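Local atomic coordinates of CurG, CurH fusion protein (Moorea producens 3L, PDB entry 4MYY), a protein that joins the C-terminal docking domain of CurG to the N-terminal docking domain of CurH, whose pairing probably links successive modules of the curacin A polyketide synthase. Residues B[46-49]-B[50-54]; B[13-16]-B[17-21]; B[24-27]-B[28-31]; B[55-58]-B[59-62]. One frame throughout, in Å; residues are numbered along the deposited sequence.

Contact 1: residues B[46-49]-B[50-54]; sequences FTKK and EQILS
Phe46 swings its ring to Glu50 because CG lies anti to the backbone N (chi1 159°), while the Glu50 chain doubles back at chi2 and lays its methylene against that ring. The evidence for a CH-pi contact is direct: Glu50 CG sits 4.1 Å from the centroid of the Phe46 ring and 27° off its normal, over one face. The carboxylate follows at a slant, its plane turned 52° from the ring, and Glu50 OE2 comes 3.6 Å from Phe46 CE1. A lysine in place of Glu50 would probably leave Lys49 without the acidic group near it and Phe46 CE1 without its carboxylate neighbour.

Three residues further along, Lys49 and Leu53 run side by side, with Lys49 CE 4.2 Å from Leu53 CD1. On another flank the bent chain of Lys48 crosses Ile52, whose CD1 is 4.2 Å from Lys48 NZ; a bound sulfate, outside both segments, is a long and weak partner of the same ammonium. Beneath these side chains helix 42-61, in the CurH part of the fusion, has regular i to i-4 bonds, such as Leu53 N to Lys49 O at 3.0 Å. Lys49 NZ and Glu50 OE2 stand 5.7 Å apart without touching, so their attraction is likely to be diffuse, and the contact rests on the ring-methylene meeting and the helix backbone bonds.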
loop_
_atom_site.group_PDB
_atom_site.type_symbol
_atom_site.label_atom_id
_atom_site.label_comp_id
_atom_site.label_asym_id
_atom_site.label_seq_id
_atom_site.Cartn_x
_atom_site.Cartn_y
_atom_site.Cartn_z
ATOM N N PHE B 46 28.030 -5.594 0.468
ATOM C CA PHE B 46 27.851 -6.457 -0.715
ATOM C C PHE B 46 26.619 -7.354 -0.555
ATOM O O PHE B 46 25.787 -7.466 -1.466
ATOM C CB PHE B 46 29.126 -7.274 -0.915
ATOM C CG PHE B 46 28.952 -8.525 -1.736
ATOM C CD1 PHE B 46 28.812 -8.456 -3.107
ATOM C CD2 PHE B 46 28.976 -9.771 -1.127
ATOM C CE1 PHE B 46 28.673 -9.594 -3.863
ATOM C CE2 PHE B 46 28.843 -10.945 -1.878
ATOM C CZ PHE B 46 28.687 -10.850 -3.257
ATOM N N THR B 47 26.493 -7.978 0.608
ATOM C CA THR B 47 25.358 -8.855 0.880
ATOM C C THR B 47 24.013 -8.107 0.776
ATOM O O THR B 47 23.075 -8.597 0.134
ATOM C CB THR B 47 25.499 -9.562 2.239
ATOM O OG1 THR B 47 26.740 -10.284 2.275
ATOM C CG2 THR B 47 24.349 -10.535 2.442
ATOM N N LYS B 48 23.958 -6.917 1.366
ATOM C CA LYS B 48 22.805 -6.021 1.256
ATOM C C LYS B 48 22.491 -5.710 -0.212
ATOM O O LYS B 48 21.329 -5.795 -0.627
ATOM C CB LYS B 48 23.053 -4.728 2.047
ATOM C CG LYS B 48 21.846 -3.797 2.193
ATOM C CD LYS B 48 20.602 -4.567 2.608
ATOM C CE LYS B 48 19.803 -3.847 3.691
ATOM N NZ LYS B 48 19.325 -2.480 3.333
ATOM N N LYS B 49 23.514 -5.337 -0.984
ATOM C CA LYS B 49 23.318 -5.042 -2.410
ATOM C C LYS B 49 22.647 -6.228 -3.138
ATOM O O LYS B 49 21.702 -6.042 -3.920
ATOM C CB LYS B 49 24.641 -4.664 -3.079
ATOM C CG LYS B 49 24.564 -4.408 -4.581
ATOM C CD LYS B 49 25.959 -4.192 -5.164
ATOM C CE LYS B 49 25.935 -4.201 -6.684
ATOM N NZ LYS B 49 25.475 -2.907 -7.261
ATOM N N GLU B 50 23.124 -7.444 -2.871
ATOM C CA GLU B 50 22.650 -8.609 -3.620
ATOM C C GLU B 50 21.229 -8.958 -3.220
ATOM O O GLU B 50 20.426 -9.381 -4.054
ATOM C CB GLU B 50 23.592 -9.806 -3.440
ATOM C CG GLU B 50 24.998 -9.530 -3.960
ATOM C CD GLU B 50 25.033 -9.171 -5.447
ATOM O OE1 GLU B 50 24.138 -9.618 -6.193
ATOM O OE2 GLU B 50 25.941 -8.425 -5.861
ATOM N N GLN B 51 20.925 -8.759 -1.942
ATOM C CA GLN B 51 19.557 -8.937 -1.452
ATOM C C GLN B 51 18.557 -8.039 -2.151
ATOM O O GLN B 51 17.513 -8.518 -2.590
ATOM C CB GLN B 51 19.497 -8.753 0.053
ATOM C CG GLN B 51 20.008 -10.015 0.736
ATOM C CD GLN B 51 20.067 -9.889 2.236
ATOM O OE1 GLN B 51 20.396 -8.826 2.779
ATOM N NE2 GLN B 51 19.761 -10.977 2.920
ATOM N N ILE B 52 18.910 -6.763 -2.298
ATOM C CA ILE B 52 18.032 -5.769 -2.927
ATOM C C ILE B 52 17.878 -6.091 -4.402
ATOM O O ILE B 52 16.778 -6.039 -4.949
ATOM C CB ILE B 52 18.543 -4.330 -2.694
ATOM C CG1 ILE B 52 18.463 -3.976 -1.205
ATOM C CG2 ILE B 52 17.770 -3.315 -3.530
ATOM C CD1 ILE B 52 19.126 -2.661 -0.831
ATOM N N LEU B 53 18.987 -6.443 -5.057
ATOM C CA LEU B 53 18.916 -6.887 -6.442
ATOM C C LEU B 53 17.974 -8.096 -6.601
ATOM O O LEU B 53 17.192 -8.152 -7.552
ATOM C CB LEU B 53 20.328 -7.199 -6.962
ATOM C CG LEU B 53 21.246 -6.013 -7.271
ATOM C CD1 LEU B 53 22.609 -6.544 -7.723
ATOM C CD2 LEU B 53 20.645 -5.133 -8.365
ATOM N N SER B 54 18.031 -9.050 -5.665
ATOM C CA SER B 54 17.127 -10.210 -5.731
ATOM C C SER B 54 15.662 -9.781 -5.578
ATOM O O SER B 54 14.796 -10.242 -6.336
ATOM C CB SER B 54 17.460 -11.225 -4.651
ATOM O OG SER B 54 16.527 -12.285 -4.728
#

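Contact 2: residues B[13-16]-B[17-21]; sequences KQSS and NQELE
A capping box starts helix 17-32 in the CurG part of the fusion: Ser16 occupies the N-cap and Glu19 returns its side chain to the Ser16 backbone. Both halves of the box pass the geometric tests. Glu19 N gives its hydrogen to Ser16 OG at 3.1 Å, with an N-H...O angle of 159°. In return Ser16 N donates to Glu19 OE1 at 2.9 Å, meeting the oxygen from above the carboxylate plane, 38° out of it. Ser16 OG can reach inward because chi1 of 71° sets it between the backbone N and the carbonyl carbon. An alanine here would probably leave Glu19 N without its cap and strip one partner from the water beside Gln18.

That water lies 2.9 Å from Ser16 OG and donates to Gln18 OE1. A second water spans Ser15 and Asn17, donating to Ser15 O at 2.7 Å and to Asn17 OD1. The first helical turn proper is fixed by Leu20 N, which reaches Ser16 O at 3.1 Å in the carbonyl plane. Apolar contact is slight, with Ser15 CB 3.9 Å from Leu20 CD2, while Ser15 OG bonds back to Glu11 O. The box closes the short turn between helix 2-14 and helix 17-32, and the second subunit packs beside both helix ends: Leu62 of that subunit meets Lys13, its Leu65 meets Asn17 and its Gln66 meets Leu20.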
loop_
_atom_site.group_PDB
_atom_site.type_symbol
_atom_site.label_atom_id
_atom_site.label_comp_id
_atom_site.label_asym_id
_atom_site.label_seq_id
_atom_site.Cartn_x
_atom_site.Cartn_y
_atom_site.Cartn_z
ATOM N N LYS B 13 -10.373 6.739 -9.989
ATOM C CA LYS B 13 -11.325 6.102 -10.899
ATOM C C LYS B 13 -11.089 6.505 -12.355
ATOM O O LYS B 13 -11.288 5.684 -13.266
ATOM C CB LYS B 13 -12.775 6.439 -10.499
ATOM C CG LYS B 13 -13.848 5.525 -11.119
ATOM C CD LYS B 13 -15.243 5.991 -10.718
ATOM C CE LYS B 13 -16.325 4.989 -11.098
ATOM N NZ LYS B 13 -16.267 4.660 -12.548
ATOM N N GLN B 14 -10.697 7.763 -12.567
ATOM C CA GLN B 14 -10.475 8.298 -13.904
ATOM C C GLN B 14 -9.115 7.957 -14.471
ATOM O O GLN B 14 -8.902 8.121 -15.662
ATOM C CB GLN B 14 -10.674 9.822 -13.891
ATOM C CG GLN B 14 -12.119 10.199 -13.659
ATOM C CD GLN B 14 -12.292 11.631 -13.190
ATOM O OE1 GLN B 14 -11.459 12.498 -13.463
ATOM N NE2 GLN B 14 -13.365 11.884 -12.471
ATOM N N SER B 15 -8.219 7.424 -13.629
ATOM C CA SER B 15 -6.819 7.196 -14.011
ATOM C C SER B 15 -6.647 5.944 -14.841
ATOM O O SER B 15 -7.379 4.978 -14.674
ATOM C CB SER B 15 -5.943 7.047 -12.766
ATOM O OG SER B 15 -5.846 8.261 -12.070
ATOM N N SER B 16 -5.636 5.938 -15.701
ATOM C CA SER B 16 -5.355 4.734 -16.453
ATOM C C SER B 16 -4.636 3.730 -15.562
ATOM O O SER B 16 -4.031 4.107 -14.581
ATOM C CB SER B 16 -4.498 5.037 -17.696
ATOM O OG SER B 16 -3.163 5.372 -17.313
ATOM N N ASN B 17 -4.691 2.453 -15.936
ATOM C CA ASN B 17 -3.914 1.462 -15.197
ATOM C C ASN B 17 -2.422 1.755 -15.144
ATOM O O ASN B 17 -1.820 1.563 -14.097
ATOM C CB ASN B 17 -4.162 0.051 -15.696
ATOM C CG ASN B 17 -5.552 -0.441 -15.374
ATOM O OD1 ASN B 17 -6.192 0.047 -14.455
ATOM N ND2 ASN B 17 -6.036 -1.418 -16.144
ATOM N N GLN B 18 -1.840 2.255 -16.243
ATOM C CA GLN B 18 -0.410 2.575 -16.270
ATOM C C GLN B 18 -0.098 3.673 -15.277
ATOM O O GLN B 18 0.909 3.590 -14.578
ATOM C CB GLN B 18 0.053 2.983 -17.675
ATOM C CG GLN B 18 1.578 2.984 -17.836
ATOM C CD GLN B 18 2.232 4.269 -17.361
ATOM O OE1 GLN B 18 1.599 5.339 -17.358
ATOM N NE2 GLN B 18 3.506 4.180 -16.970
ATOM N N GLU B 19 -0.990 4.663 -15.179
ATOM C CA GLU B 19 -0.838 5.747 -14.194
ATOM C C GLU B 19 -0.807 5.209 -12.772
ATOM O O GLU B 19 0.039 5.626 -11.972
ATOM C CB GLU B 19 -1.947 6.798 -14.340
ATOM C CG GLU B 19 -1.667 7.747 -15.500
ATOM C CD GLU B 19 -2.852 8.595 -15.933
ATOM O OE1 GLU B 19 -3.999 8.327 -15.536
ATOM O OE2 GLU B 19 -2.616 9.550 -16.719
ATOM N N LEU B 20 -1.750 4.319 -12.446
ATOM C CA LEU B 20 -1.817 3.764 -11.104
ATOM C C LEU B 20 -0.585 2.879 -10.853
ATOM O O LEU B 20 -0.004 2.895 -9.767
ATOM C CB LEU B 20 -3.090 2.923 -10.958
ATOM C CG LEU B 20 -4.388 3.733 -11.034
ATOM C CD1 LEU B 20 -5.549 2.778 -10.874
ATOM C CD2 LEU B 20 -4.460 4.826 -9.987
ATOM N N GLU B 21 -0.180 2.130 -11.869
ATOM C CA GLU B 21 0.944 1.186 -11.730
ATOM C C GLU B 21 2.245 1.989 -11.535
ATOM O O GLU B 21 3.096 1.631 -10.702
ATOM C CB GLU B 21 1.040 0.280 -12.945
ATOM C CG GLU B 21 -0.021 -0.797 -13.011
ATOM C CD GLU B 21 -0.143 -1.389 -14.396
ATOM O OE1 GLU B 21 0.807 -1.240 -15.192
ATOM O OE2 GLU B 21 -1.179 -2.030 -14.688
HETATM O O HOH W 1 -7.602 2.327 -14.077
HETATM O O HOH W 2 -0.815 6.411 -18.751
#

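Contact 3: residues B[24-27]-B[28-31]; sequences IDQI and LESI
The carboxylate of Glu29 and the backbone carbonyl of Gln26 meet through a water, which stands clearly out of the carboxylate plane and not at its edge. Both residues belong to helix 17-32, the second helix of the class 2 C-terminal docking domain of CurG. The water donates to Glu29 OE1 at 2.9 Å and to Gln26 O at 2.8 Å. No stacking accompanies the bridge: Glu29 CD and the amide carbon Gln26 CD are 6.6 Å apart, and the amide NE2 bonds to Ser22 O. The third flat group, the carboxylate of Asp25, turns to helix 64-82, where OD1 forms a salt bridge with Arg67 NE.

The i to i-4 bonding of the helix shows in Leu28 N to Ile24 O at 2.8 Å, with the same pattern from Glu29 N to Asp25 O and from Ser30 N to Gln26 O. Ile24, Leu28 and Ile31 touch side chains of helix 64-82, which belongs to the CurH part of the engineered chain. Ile27 packs on Glu76 of the second subunit, and Ile24 on its Leu65 as well. Ile27 CG2 also lies 4.0 Å from Ile31 CD1, the two isoleucines being set at an angle.

Ile27 O is gripped twice. Ile31 N approaches at 3.1 Å nearly in line with the carbonyl bond (162°). Ser30 OG, placed between its own backbone N and carbonyl carbon by chi1 of 75°, donates at 2.7 Å from the flank of Ile27 O, where the C=O...OG angle is 123°.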
loop_
_atom_site.group_PDB
_atom_site.type_symbol
_atom_site.label_atom_id
_atom_site.label_comp_id
_atom_site.label_asym_id
_atom_site.label_seq_id
_atom_site.Cartn_x
_atom_site.Cartn_y
_atom_site.Cartn_z
ATOM N N ILE B 24 2.244 3.058 -7.881
ATOM C CA ILE B 24 2.449 1.885 -7.014
ATOM C C ILE B 24 3.920 1.419 -7.097
ATOM O O ILE B 24 4.552 1.115 -6.082
ATOM C CB ILE B 24 1.459 0.742 -7.359
ATOM C CG1 ILE B 24 0.023 1.173 -6.991
ATOM C CG2 ILE B 24 1.845 -0.560 -6.662
ATOM C CD1 ILE B 24 -1.061 0.442 -7.774
ATOM N N ASP B 25 4.442 1.359 -8.307
ATOM C CA ASP B 25 5.785 0.824 -8.517
ATOM C C ASP B 25 6.799 1.734 -7.881
ATOM O O ASP B 25 7.800 1.279 -7.299
ATOM C CB ASP B 25 6.066 0.638 -10.004
ATOM C CG ASP B 25 5.242 -0.507 -10.622
ATOM O OD1 ASP B 25 4.524 -1.240 -9.885
ATOM O OD2 ASP B 25 5.297 -0.667 -11.871
ATOM N N GLN B 26 6.553 3.034 -7.992
ATOM C CA GLN B 26 7.489 3.980 -7.422
ATOM C C GLN B 26 7.449 3.929 -5.918
ATOM O O GLN B 26 8.498 4.071 -5.270
ATOM C CB GLN B 26 7.220 5.392 -7.914
ATOM C CG GLN B 26 7.645 5.573 -9.356
ATOM C CD GLN B 26 7.371 6.959 -9.855
ATOM O OE1 GLN B 26 8.075 7.906 -9.503
ATOM N NE2 GLN B 26 6.353 7.096 -10.685
ATOM N N ILE B 27 6.258 3.750 -5.355
ATOM C CA ILE B 27 6.152 3.628 -3.898
ATOM C C ILE B 27 6.874 2.357 -3.474
ATOM O O ILE B 27 7.662 2.356 -2.527
ATOM C CB ILE B 27 4.687 3.733 -3.380
ATOM C CG1 ILE B 27 4.320 5.208 -3.205
ATOM C CG2 ILE B 27 4.540 3.123 -1.992
ATOM C CD1 ILE B 27 3.707 5.866 -4.414
ATOM N N LEU B 28 6.660 1.276 -4.205
ATOM C CA LEU B 28 7.350 0.042 -3.887
ATOM C C LEU B 28 8.876 0.184 -3.908
ATOM O O LEU B 28 9.558 -0.282 -2.994
ATOM C CB LEU B 28 6.892 -1.056 -4.847
ATOM C CG LEU B 28 7.173 -2.465 -4.426
ATOM C CD1 LEU B 28 6.707 -2.775 -3.003
ATOM C CD2 LEU B 28 6.387 -3.295 -5.430
ATOM N N GLU B 29 9.406 0.852 -4.938
ATOM C CA GLU B 29 10.823 1.155 -5.037
ATOM C C GLU B 29 11.340 1.900 -3.808
ATOM O O GLU B 29 12.419 1.596 -3.290
ATOM C CB GLU B 29 11.067 2.094 -6.219
ATOM C CG GLU B 29 11.310 1.463 -7.560
ATOM C CD GLU B 29 12.014 2.440 -8.486
ATOM O OE1 GLU B 29 11.618 3.638 -8.560
ATOM O OE2 GLU B 29 12.999 2.018 -9.122
ATOM N N SER B 30 10.561 2.884 -3.361
ATOM C CA SER B 30 10.949 3.766 -2.277
ATOM C C SER B 30 11.067 2.971 -0.981
ATOM O O SER B 30 11.931 3.241 -0.157
ATOM C CB SER B 30 9.980 4.958 -2.145
ATOM O OG SER B 30 8.747 4.587 -1.553
ATOM N N ILE B 31 10.215 1.957 -0.844
ATOM C CA ILE B 31 10.254 1.010 0.269
ATOM C C ILE B 31 11.508 0.106 0.210
ATOM O O ILE B 31 12.252 -0.015 1.192
ATOM C CB ILE B 31 8.929 0.186 0.314
ATOM C CG1 ILE B 31 7.737 1.116 0.593
ATOM C CG2 ILE B 31 9.009 -0.909 1.355
ATOM C CD1 ILE B 31 6.369 0.495 0.372
HETATM O O HOH W 3 10.682 5.359 -6.360
#

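Contact 4: residues B[55-58]-B[59-62]; sequences EKQQ and IKQL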
loop_
_atom_site.group_PDB
_atom_site.type_symbol
_atom_site.label_atom_id
_atom_site.label_comp_id
_atom_site.label_asym_id
_atom_site.label_seq_id
_atom_site.Cartn_x
_atom_site.Cartn_y
_atom_site.Cartn_z
ATOM N N GLU B 55 15.390 -8.917 -4.601
ATOM C CA GLU B 55 14.025 -8.352 -4.421
ATOM C C GLU B 55 13.546 -7.642 -5.695
ATOM O O GLU B 55 12.419 -7.856 -6.158
ATOM C CB GLU B 55 13.960 -7.409 -3.229
ATOM C CG GLU B 55 14.301 -8.065 -1.907
ATOM C CD GLU B 55 14.325 -7.107 -0.734
ATOM O OE1 GLU B 55 14.016 -5.908 -0.905
ATOM O OE2 GLU B 55 14.650 -7.567 0.379
ATOM N N LYS B 56 14.394 -6.795 -6.269
ATOM C CA LYS B 56 14.019 -6.109 -7.507
ATOM C C LYS B 56 13.713 -7.076 -8.647
ATOM O O LYS B 56 12.773 -6.859 -9.410
ATOM C CB LYS B 56 15.096 -5.117 -7.919
ATOM C CG LYS B 56 15.075 -3.853 -7.080
ATOM C CD LYS B 56 16.165 -2.918 -7.575
ATOM C CE LYS B 56 16.552 -1.893 -6.527
ATOM N NZ LYS B 56 15.432 -0.989 -6.170
ATOM N N GLN B 57 14.522 -8.136 -8.767
ATOM C CA GLN B 57 14.319 -9.153 -9.786
ATOM C C GLN B 57 12.970 -9.840 -9.593
ATOM O O GLN B 57 12.223 -10.043 -10.555
ATOM C CB GLN B 57 15.476 -10.184 -9.765
ATOM C CG GLN B 57 15.270 -11.389 -10.683
ATOM C CD GLN B 57 15.161 -11.017 -12.155
ATOM O OE1 GLN B 57 16.078 -10.417 -12.730
ATOM N NE2 GLN B 57 14.037 -11.386 -12.780
ATOM N N GLN B 58 12.642 -10.172 -8.344
ATOM C CA GLN B 58 11.406 -10.854 -8.061
ATOM C C GLN B 58 10.224 -9.952 -8.376
ATOM O O GLN B 58 9.239 -10.376 -8.986
ATOM C CB GLN B 58 11.371 -11.281 -6.607
ATOM C CG GLN B 58 12.366 -12.406 -6.288
ATOM C CD GLN B 58 12.355 -12.703 -4.806
ATOM O OE1 GLN B 58 11.373 -13.230 -4.277
ATOM N NE2 GLN B 58 13.407 -12.314 -4.126
ATOM N N ILE B 59 10.338 -8.701 -7.955
ATOM C CA ILE B 59 9.259 -7.742 -8.176
ATOM C C ILE B 59 8.982 -7.517 -9.664
ATOM O O ILE B 59 7.822 -7.392 -10.064
ATOM C CB ILE B 59 9.579 -6.406 -7.468
ATOM C CG1 ILE B 59 9.407 -6.612 -5.963
ATOM C CG2 ILE B 59 8.681 -5.302 -7.981
ATOM C CD1 ILE B 59 10.098 -5.560 -5.130
ATOM N N LYS B 60 10.051 -7.476 -10.465
ATOM C CA LYS B 60 9.934 -7.319 -11.915
ATOM C C LYS B 60 9.050 -8.398 -12.557
ATOM O O LYS B 60 8.377 -8.153 -13.565
ATOM C CB LYS B 60 11.349 -7.348 -12.514
ATOM C CG LYS B 60 11.425 -7.064 -13.995
ATOM C CD LYS B 60 12.857 -6.803 -14.419
ATOM C CE LYS B 60 13.705 -8.071 -14.383
ATOM N NZ LYS B 60 15.138 -7.779 -14.673
ATOM N N GLN B 61 9.056 -9.587 -11.963
ATOM C CA GLN B 61 8.313 -10.739 -12.499
ATOM C C GLN B 61 6.876 -10.810 -11.994
ATOM O O GLN B 61 6.082 -11.610 -12.477
ATOM C CB GLN B 61 9.058 -12.041 -12.178
ATOM C CG GLN B 61 10.496 -12.068 -12.658
ATOM C CD GLN B 61 11.043 -13.474 -12.683
ATOM O OE1 GLN B 61 11.962 -13.812 -11.932
ATOM N NE2 GLN B 61 10.472 -14.309 -13.540
ATOM N N LEU B 62 6.533 -9.962 -11.025
ATOM C CA LEU B 62 5.180 -9.903 -10.489
ATOM C C LEU B 62 4.224 -9.155 -11.411
ATOM O O LEU B 62 4.637 -8.286 -12.182
ATOM C CB LEU B 62 5.187 -9.230 -9.106
ATOM C CG LEU B 62 5.950 -9.931 -7.968
ATOM C CD1 LEU B 62 5.837 -9.047 -6.721
ATOM C CD2 LEU B 62 5.402 -11.326 -7.685
#
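Gln57 folds its amide over the last turn of its helix, crossing both Lys60 and Gln61. Its CG leaves anti to the backbone N and the chain then bends at chi2 (62°), which turns the amide towards the residues that follow. The oxygen and the nitrogen serve different partners: Gln57 OE1 accepts a weak bond from Lys60 NZ at 3.4 Å, and Gln57 NE2 gives another weak one to Gln61 OE1 at 3.3 Å. The two amide planes are 77° apart, so the amides do not stack, and the side chains cross at a slant. Lys60 CE also comes within 3.7 Å of Gln57 OE1.

The contact lies near the C-terminal end of helix 42-61, in the CurH part. The i to i-4 pattern holds for Ile59 N to Glu55 O at 2.9 Å, but then tightens. Gln61 N makes a bond to Gln58 O at 3.1 Å, from 61° out of the carbonyl plane, together with a weak one to Gln57 O. Leu62 N likewise takes an i-3 partner, Ile59 O, at 3.0 Å.

On the inner face Ile59 is buried and touches Ile32 of helix 17-32 and Leu70 of helix 64-82, with Leu4 from the CurG part of the second subunit against it. Polar ends here reach that same CurG part: Glu55 OE2 bonds to Ser2 N and Gln58 OE1 to Lys13 NZ of the second subunit. Ile59 CG1 rests 3.3 Å from Glu55 O.

How the contacts relate
From the N terminus the contacts follow in the order 2, 3, 1, 4, strictly in series: none nests in or crosses another, and none closes a long loop, since each joins adjoining segments. Contact 2 turns the chain from helix 2-14 into helix 17-32, which contact 3 then continues. After the engineered glycine-rich linker, contacts 1 and 4 adjoin along helix 42-61, centres about 13 Å apart. Contacts 3 and 4 meet directly, Leu28 CD2 lying 4.0 Å from Ile59 CG2, a point where the CurG and CurH parts of the fusion touch. Contacts 1 and 2 lie on opposite sides of the chain's centre. All four contacts border the second subunit, contact 1 through Lys48 alone.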